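Local coordinates for protein scyllo-inosose 3-dehydrogenase (Thermotoga maritima, PDB 3IP1) that catalyses the NAD+-dependent oxidation of scyllo-inosose to 3-dehydro-scyllo-inosose and probably serves in myo-inositol degradation, at residues Ala5-Ala10 and Glu45-Pro50; Lys284-Ala289 and Ala312-Val317; Glu302-Ala307 and Arg334-Val339. One frame throughout, in Å; residues are numbered along the deposited sequence.

How the contacts relate
Contacts 2 and 3 belong to one structure, whereas contact 1 stands apart on the opposite side of the chain's centre. Contact 1 lies in an antiparallel sheet near the N-terminus, its centre about 38 Å from that of contact 2 and about 48 Å from that of contact 3, and away from the metal and probable NAD+ sites. The centres of contacts 2 and 3 are about 10 Å apart. They share the parallel sheet of the nucleotide-binding region, where V314 N lies 2.7 Å from Q337 O, a probable hydrogen bond. Contact 2 comes nearest to chemistry: the V317 side chain is about 4 Å from that of I225, which probably binds NAD+, and about 10 Å from a bound cadmium ion.

Contact 1 of 3, residues Ala5-Ala10 and Glu45-Pro50; sequences AVRLHA and EEVPEP
This is a surface contact at the end of an antiparallel strand pair, where strand 3-12 and strand 40-47 part company in the N-terminal sheet. A5 and E45 form a hydrogen-bonded pair: A5 N donates to E45 O at 3.1 Å, and E45 N returns a straighter bond to A5 O at 3.0 Å, nearly along the C=O axis. The local strand directions differ by 108°, and within the two segments this is the single bridge. Beyond it, V47 CG1 still packs on A5 CB at 3.7 Å.

The side chains of A5, R7 and H9 share one face, and that of E45 runs back along it. E45 starts from the crowded chi1 position, CG between backbone N and carbonyl carbon (71°), then extends over R7, the E45 CG lying 3.7 Å from R7 CD. Its carboxylate meets H9 tip to tip, nearly coplanar with the ring. H9 NE2 donates to the syn lone pair of E45 OE2 at 2.6 Å, with a weak second bond to OE1. R7 crosses obliquely; its salt bridge from NH2 to E45 OE1 is long, 3.7 Å, while R7 NH1 makes a salt bridge with D158 and R7 NE a hydrogen bond with T94. The arginine is likely to favour an ionised E45; that carboxylate would in turn tend to favour a protonated H9 imidazole, with R7 partly opposing this.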
# COMPACT_ATOMS: atom_id res chain seq x y z
N ALA A 5 -38.51 25.93 -3.93
CA ALA A 5 -37.12 25.53 -4.12
C ALA A 5 -36.42 26.52 -5.04
O ALA A 5 -37.07 27.16 -5.87
CB ALA A 5 -37.04 24.11 -4.70
N VAL A 6 -35.10 26.59 -4.91
CA VAL A 6 -34.24 27.44 -5.74
C VAL A 6 -33.84 26.66 -7.00
O VAL A 6 -33.08 25.67 -6.93
CB VAL A 6 -33.01 27.87 -4.94
CG1 VAL A 6 -32.04 28.65 -5.79
CG2 VAL A 6 -33.43 28.67 -3.68
N ARG A 7 -34.38 27.09 -8.16
CA ARG A 7 -34.16 26.38 -9.42
C ARG A 7 -33.42 27.24 -10.46
O ARG A 7 -33.61 28.46 -10.53
CB ARG A 7 -35.47 25.85 -10.00
CG ARG A 7 -36.28 24.99 -9.02
CD ARG A 7 -37.26 24.08 -9.75
NE ARG A 7 -36.65 22.80 -10.11
CZ ARG A 7 -36.93 22.11 -11.20
NH1 ARG A 7 -36.33 20.96 -11.43
NH2 ARG A 7 -37.80 22.57 -12.09
N LEU A 8 -32.57 26.58 -11.25
CA LEU A 8 -31.85 27.24 -12.34
C LEU A 8 -32.46 26.85 -13.69
O LEU A 8 -32.58 25.68 -14.01
CB LEU A 8 -30.35 26.90 -12.32
CG LEU A 8 -29.39 27.67 -13.25
CD1 LEU A 8 -27.98 27.78 -12.65
CD2 LEU A 8 -29.30 27.10 -14.68
N HIS A 9 -32.84 27.86 -14.47
CA HIS A 9 -33.30 27.65 -15.83
C HIS A 9 -32.26 28.24 -16.78
O HIS A 9 -31.64 29.25 -16.47
CB HIS A 9 -34.66 28.34 -16.04
CG HIS A 9 -35.76 27.72 -15.25
ND1 HIS A 9 -36.67 26.84 -15.81
CD2 HIS A 9 -36.08 27.80 -13.93
CE1 HIS A 9 -37.50 26.42 -14.87
NE2 HIS A 9 -37.16 26.98 -13.72
N ALA A 10 -32.06 27.59 -17.92
CA ALA A 10 -31.16 28.12 -18.92
C ALA A 10 -31.65 27.71 -20.30
O ALA A 10 -32.49 26.81 -20.41
CB ALA A 10 -29.73 27.63 -18.69
N GLU A 45 -39.05 29.01 -7.04
CA GLU A 45 -40.32 28.68 -7.69
C GLU A 45 -41.03 27.55 -6.96
O GLU A 45 -40.42 26.79 -6.19
CB GLU A 45 -40.11 28.37 -9.19
CG GLU A 45 -39.40 27.06 -9.52
CD GLU A 45 -39.05 26.90 -11.01
OE1 GLU A 45 -39.40 25.86 -11.62
OE2 GLU A 45 -38.42 27.82 -11.59
N GLU A 46 -42.34 27.43 -7.19
CA GLU A 46 -43.10 26.34 -6.59
C GLU A 46 -42.71 25.02 -7.20
O GLU A 46 -42.44 24.94 -8.40
CB GLU A 46 -44.60 26.57 -6.73
CG GLU A 46 -45.06 27.81 -5.98
CD GLU A 46 -46.53 27.77 -5.65
OE1 GLU A 46 -47.33 27.18 -6.43
OE2 GLU A 46 -46.88 28.36 -4.60
N VAL A 47 -42.65 23.99 -6.36
CA VAL A 47 -42.32 22.63 -6.79
C VAL A 47 -43.37 21.62 -6.31
O VAL A 47 -43.98 21.81 -5.27
CB VAL A 47 -40.90 22.17 -6.29
CG1 VAL A 47 -39.80 22.99 -6.96
CG2 VAL A 47 -40.77 22.21 -4.76
N PRO A 48 -43.55 20.52 -7.07
CA PRO A 48 -44.42 19.45 -6.58
C PRO A 48 -43.87 18.79 -5.30
O PRO A 48 -42.68 18.88 -5.02
CB PRO A 48 -44.44 18.44 -7.73
CG PRO A 48 -43.23 18.75 -8.52
CD PRO A 48 -43.00 20.22 -8.40
N GLU A 49 -44.75 18.15 -4.54
CA GLU A 49 -44.35 17.45 -3.33
C GLU A 49 -43.48 16.26 -3.69
O GLU A 49 -43.74 15.58 -4.68
CB GLU A 49 -45.57 16.98 -2.56
CG GLU A 49 -46.53 18.09 -2.23
CD GLU A 49 -46.73 18.25 -0.76
OE1 GLU A 49 -45.90 17.72 0.01
OE2 GLU A 49 -47.72 18.92 -0.38
N PRO A 50 -42.41 16.01 -2.90
CA PRO A 50 -41.56 14.87 -3.21
C PRO A 50 -42.30 13.55 -2.99
O PRO A 50 -43.27 13.51 -2.23
CB PRO A 50 -40.38 15.02 -2.23
CG PRO A 50 -40.40 16.46 -1.83
CD PRO A 50 -41.85 16.85 -1.83

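Contact 2 of 3, residues Lys284-Ala289 and Ala312-Val317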
# COMPACT_ATOMS: atom_id res chain seq x y z
N LYS A 284 5.82 16.27 2.52
CA LYS A 284 5.42 14.95 2.00
C LYS A 284 4.24 15.08 1.03
O LYS A 284 4.09 14.28 0.11
CB LYS A 284 5.10 13.99 3.16
CG LYS A 284 4.50 12.64 2.81
CD LYS A 284 5.49 11.69 2.08
CE LYS A 284 4.71 10.53 1.35
NZ LYS A 284 3.79 11.07 0.22
N LEU A 285 3.41 16.11 1.22
CA LEU A 285 2.22 16.28 0.40
C LEU A 285 1.94 17.75 0.06
O LEU A 285 1.97 18.62 0.93
CB LEU A 285 1.01 15.65 1.11
CG LEU A 285 -0.38 15.81 0.45
CD1 LEU A 285 -0.54 14.91 -0.80
CD2 LEU A 285 -1.48 15.51 1.44
N PHE A 286 1.66 18.00 -1.21
CA PHE A 286 1.20 19.30 -1.68
C PHE A 286 -0.22 19.14 -2.21
O PHE A 286 -0.51 18.20 -2.95
CB PHE A 286 2.10 19.85 -2.79
CG PHE A 286 3.54 20.07 -2.39
CD1 PHE A 286 4.42 19.00 -2.30
CD2 PHE A 286 4.02 21.37 -2.14
CE1 PHE A 286 5.78 19.20 -1.93
CE2 PHE A 286 5.36 21.60 -1.78
CZ PHE A 286 6.24 20.52 -1.67
N LEU A 287 -1.12 20.04 -1.82
CA LEU A 287 -2.47 20.02 -2.34
C LEU A 287 -2.63 21.22 -3.24
O LEU A 287 -2.52 22.37 -2.79
CB LEU A 287 -3.52 20.05 -1.22
CG LEU A 287 -4.98 20.00 -1.71
CD1 LEU A 287 -5.30 18.62 -2.39
CD2 LEU A 287 -5.98 20.29 -0.61
N GLU A 288 -2.87 20.94 -4.52
CA GLU A 288 -3.09 21.99 -5.49
C GLU A 288 -4.59 22.26 -5.53
O GLU A 288 -5.33 21.55 -6.21
CB GLU A 288 -2.59 21.54 -6.87
CG GLU A 288 -2.27 22.69 -7.84
CD GLU A 288 -3.37 23.74 -7.92
OE1 GLU A 288 -4.32 23.59 -8.72
OE2 GLU A 288 -3.29 24.72 -7.16
N ALA A 289 -5.01 23.28 -4.79
CA ALA A 289 -6.42 23.64 -4.70
C ALA A 289 -6.67 25.08 -5.18
O ALA A 289 -7.63 25.70 -4.73
CB ALA A 289 -6.93 23.47 -3.27
N ALA A 312 7.58 13.12 -2.06
CA ALA A 312 6.47 14.09 -2.07
C ALA A 312 5.40 13.63 -3.03
O ALA A 312 5.68 13.04 -4.07
CB ALA A 312 6.95 15.48 -2.47
N THR A 313 4.16 13.89 -2.66
CA THR A 313 3.02 13.68 -3.52
C THR A 313 2.36 15.03 -3.83
O THR A 313 2.13 15.84 -2.92
CB THR A 313 2.01 12.72 -2.86
OG1 THR A 313 2.60 11.43 -2.76
CG2 THR A 313 0.71 12.63 -3.68
N VAL A 314 2.08 15.30 -5.10
CA VAL A 314 1.26 16.46 -5.42
C VAL A 314 -0.12 15.96 -5.80
O VAL A 314 -0.29 15.22 -6.76
CB VAL A 314 1.80 17.33 -6.55
CG1 VAL A 314 0.98 18.63 -6.64
CG2 VAL A 314 3.24 17.66 -6.32
N ALA A 315 -1.11 16.35 -5.00
CA ALA A 315 -2.49 15.96 -5.27
C ALA A 315 -3.19 17.15 -5.92
O ALA A 315 -3.15 18.27 -5.38
CB ALA A 315 -3.18 15.53 -3.97
N ILE A 316 -3.81 16.92 -7.08
CA ILE A 316 -4.52 17.97 -7.82
C ILE A 316 -6.02 17.80 -7.66
O ILE A 316 -6.59 16.82 -8.11
CB ILE A 316 -4.14 17.97 -9.33
CG1 ILE A 316 -2.64 18.21 -9.50
CG2 ILE A 316 -4.91 19.09 -10.08
CD1 ILE A 316 -2.05 17.67 -10.82
N VAL A 317 -6.65 18.77 -7.00
CA VAL A 317 -8.06 18.68 -6.63
C VAL A 317 -8.92 19.74 -7.33
O VAL A 317 -10.11 19.51 -7.61
CB VAL A 317 -8.27 18.72 -5.08
CG1 VAL A 317 -7.97 20.06 -4.51
CG2 VAL A 317 -9.68 18.28 -4.69
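Strands 285-288 and 313-316 run parallel as neighbours, their local axes 4.7 Å apart at closest approach and inclined by 19°. The backbone pairing is most regular in the middle. F286 N to T313 O, A315 N to F286 O and E288 N to A315 O are each 2.8 Å long and point nearly along the acceptor's C=O axis. Between these bonds come CA-H...O contacts, such as that from L285 CA to T313 O at 3.4 Å. On one face L285 and L287, both with CG anti to the backbone N, bring their CD1 methyls close to the partner strand, L287 CD1 lying 4.1 Å from A315 CB; helices 194-207 and 224-235 cover this side. On the other face the F286 ring sets its edge against A312, CE1 to CB at 3.9 Å, under helix 293-306.

At the entry the bond from T313 N to K284 O is equally short but bent, the donor standing 32° out of the carbonyl plane. The partly exposed K284 lays its ammonium beside T313 and bonds to N311 O, while T313 OG1 bonds to Q337. The exit, where A289 and V317 are partly exposed, has the looser backbone: V317 N to E288 O lengthens to 3.2 Å. The V317 side chain nevertheless stays well packed, its CG1, in the crowded chi1 position, meeting L287 CD1 at 3.7 Å and A289 CB at 3.8 Å. The carboxylate of E288 turns to T290, just beyond the strand. Linked through helix 293-306, the two strands make a beta-alpha-beta crossover of the Rossmann fold, with the V317 end directed to the probable NAD+ site.

Contact 3 of 3, residues Glu302-Ala307 and Arg334-Val339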
# COMPACT_ATOMS: atom_id res chain seq x y z
N GLU A 302 9.95 23.70 -7.68
CA GLU A 302 11.20 24.23 -7.16
C GLU A 302 11.40 23.81 -5.70
O GLU A 302 12.53 23.47 -5.31
CB GLU A 302 11.31 25.76 -7.31
CG GLU A 302 12.76 26.22 -7.11
CD GLU A 302 12.94 27.72 -6.94
OE1 GLU A 302 12.13 28.50 -7.49
OE2 GLU A 302 13.91 28.13 -6.26
N VAL A 303 10.33 23.84 -4.91
CA VAL A 303 10.40 23.32 -3.55
C VAL A 303 10.75 21.82 -3.55
O VAL A 303 11.66 21.39 -2.82
CB VAL A 303 9.09 23.54 -2.77
CG1 VAL A 303 9.13 22.72 -1.48
CG2 VAL A 303 8.89 25.04 -2.45
N ILE A 304 10.07 21.03 -4.37
CA ILE A 304 10.31 19.60 -4.40
C ILE A 304 11.79 19.36 -4.72
O ILE A 304 12.46 18.59 -4.04
CB ILE A 304 9.37 18.86 -5.40
CG1 ILE A 304 7.92 18.85 -4.89
CG2 ILE A 304 9.85 17.44 -5.61
CD1 ILE A 304 6.85 18.30 -5.93
N TRP A 305 12.27 20.06 -5.75
CA TRP A 305 13.65 19.94 -6.21
C TRP A 305 14.65 20.28 -5.11
O TRP A 305 15.54 19.49 -4.82
CB TRP A 305 13.89 20.84 -7.42
CG TRP A 305 15.27 20.69 -8.00
CD1 TRP A 305 16.33 21.53 -7.83
CD2 TRP A 305 15.73 19.62 -8.84
NE1 TRP A 305 17.43 21.05 -8.52
CE2 TRP A 305 17.08 19.89 -9.16
CE3 TRP A 305 15.12 18.47 -9.37
CZ2 TRP A 305 17.85 19.05 -9.97
CZ3 TRP A 305 15.87 17.63 -10.18
CH2 TRP A 305 17.23 17.93 -10.47
N ARG A 306 14.49 21.43 -4.48
CA ARG A 306 15.46 21.93 -3.51
C ARG A 306 15.36 21.31 -2.11
O ARG A 306 16.35 21.31 -1.37
CB ARG A 306 15.35 23.46 -3.41
CG ARG A 306 15.85 24.19 -4.68
CD ARG A 306 15.61 25.70 -4.60
NE ARG A 306 16.22 26.26 -3.39
CZ ARG A 306 16.07 27.51 -2.98
NH1 ARG A 306 15.32 28.35 -3.67
NH2 ARG A 306 16.65 27.92 -1.86
N ALA A 307 14.17 20.79 -1.76
CA ALA A 307 13.95 20.09 -0.48
C ALA A 307 14.81 18.85 -0.31
O ALA A 307 15.15 18.16 -1.27
CB ALA A 307 12.47 19.72 -0.33
N ARG A 334 13.60 13.39 -7.28
CA ARG A 334 13.19 13.53 -5.88
C ARG A 334 12.22 12.43 -5.43
O ARG A 334 11.63 12.51 -4.35
CB ARG A 334 12.60 14.93 -5.61
CG ARG A 334 13.39 16.09 -6.21
CD ARG A 334 14.88 16.10 -5.78
NE ARG A 334 15.03 16.24 -4.33
CZ ARG A 334 15.67 15.36 -3.57
NH1 ARG A 334 15.77 15.56 -2.26
NH2 ARG A 334 16.25 14.30 -4.12
N ARG A 335 12.05 11.43 -6.29
CA ARG A 335 11.17 10.28 -5.98
C ARG A 335 9.75 10.75 -5.61
O ARG A 335 9.16 10.31 -4.62
CB ARG A 335 11.79 9.42 -4.85
CG ARG A 335 11.46 7.95 -4.97
CD ARG A 335 11.90 7.19 -3.72
NE ARG A 335 11.87 5.76 -3.96
CZ ARG A 335 10.84 4.97 -3.68
NH1 ARG A 335 10.90 3.68 -3.96
NH2 ARG A 335 9.75 5.47 -3.11
N ALA A 336 9.22 11.65 -6.43
CA ALA A 336 7.95 12.29 -6.14
C ALA A 336 6.88 11.78 -7.09
O ALA A 336 7.18 11.11 -8.08
CB ALA A 336 8.09 13.81 -6.22
N GLN A 337 5.63 12.04 -6.75
CA GLN A 337 4.52 11.62 -7.60
C GLN A 337 3.37 12.64 -7.63
O GLN A 337 3.30 13.55 -6.82
CB GLN A 337 3.99 10.22 -7.21
CG GLN A 337 3.68 10.00 -5.72
CD GLN A 337 4.94 9.70 -4.84
OE1 GLN A 337 5.95 9.12 -5.28
NE2 GLN A 337 4.87 10.11 -3.59
N ILE A 338 2.47 12.43 -8.59
CA ILE A 338 1.36 13.32 -8.87
C ILE A 338 0.11 12.46 -8.99
O ILE A 338 0.07 11.55 -9.80
CB ILE A 338 1.54 14.03 -10.24
CG1 ILE A 338 2.87 14.81 -10.30
CG2 ILE A 338 0.34 14.96 -10.54
CD1 ILE A 338 3.25 15.21 -11.70
N VAL A 339 -0.89 12.78 -8.18
CA VAL A 339 -2.19 12.10 -8.24
C VAL A 339 -3.29 13.13 -8.51
O VAL A 339 -3.27 14.26 -8.00
CB VAL A 339 -2.51 11.28 -6.93
CG1 VAL A 339 -1.42 10.24 -6.64
CG2 VAL A 339 -2.68 12.18 -5.72
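Helix 293-306 ends where A307 leaves helical geometry, and R334, the first residue to leave helical phi/psi after helix 328-333, faces it with the CA atoms of W305 and R334 6.4 Å apart.

R334 carries the contact. Its CG is anti to the carbonyl carbon, and bends at chi2 (-55°) and chi3 (-61°) fold the chain along the helix end, so that it slides past I304 in the opposite direction. The apolar part rests on I304: CG2 of I304 touches R334 CB at 3.7 Å and also reaches A336 CB at 4.1 Å. Farther out, R334 CD lies obliquely to the W305 ring, 4.3 Å from CE3. A307 O and I304 O lie at the edge of the guanidinium. R334 NH1 donates to A307 O at 2.9 Å with an N-H...O angle of 160°, in the carbonyl plane, while R334 NE reaches I304 O only weakly, at 3.5 Å. Its charge would probably be welcome at the negative end of the helix dipole. An alanine here would remove the guanidinium donors to A307 O and I304 O and the CG beside I304, and would probably loosen the hold on the helix end.

On the far side of the helix R306 NH1 bridges E302 OE2 at 3.0 Å and also pairs with E272. I304 continues onto V314 and F286 of the parallel sheet, and W305 onto helix 328-333. Strand 337-340 lies beside strand 313-316 and, through residues 337-339, pairs antiparallel with a strand of the second subunit, carrying the sheet across the interface.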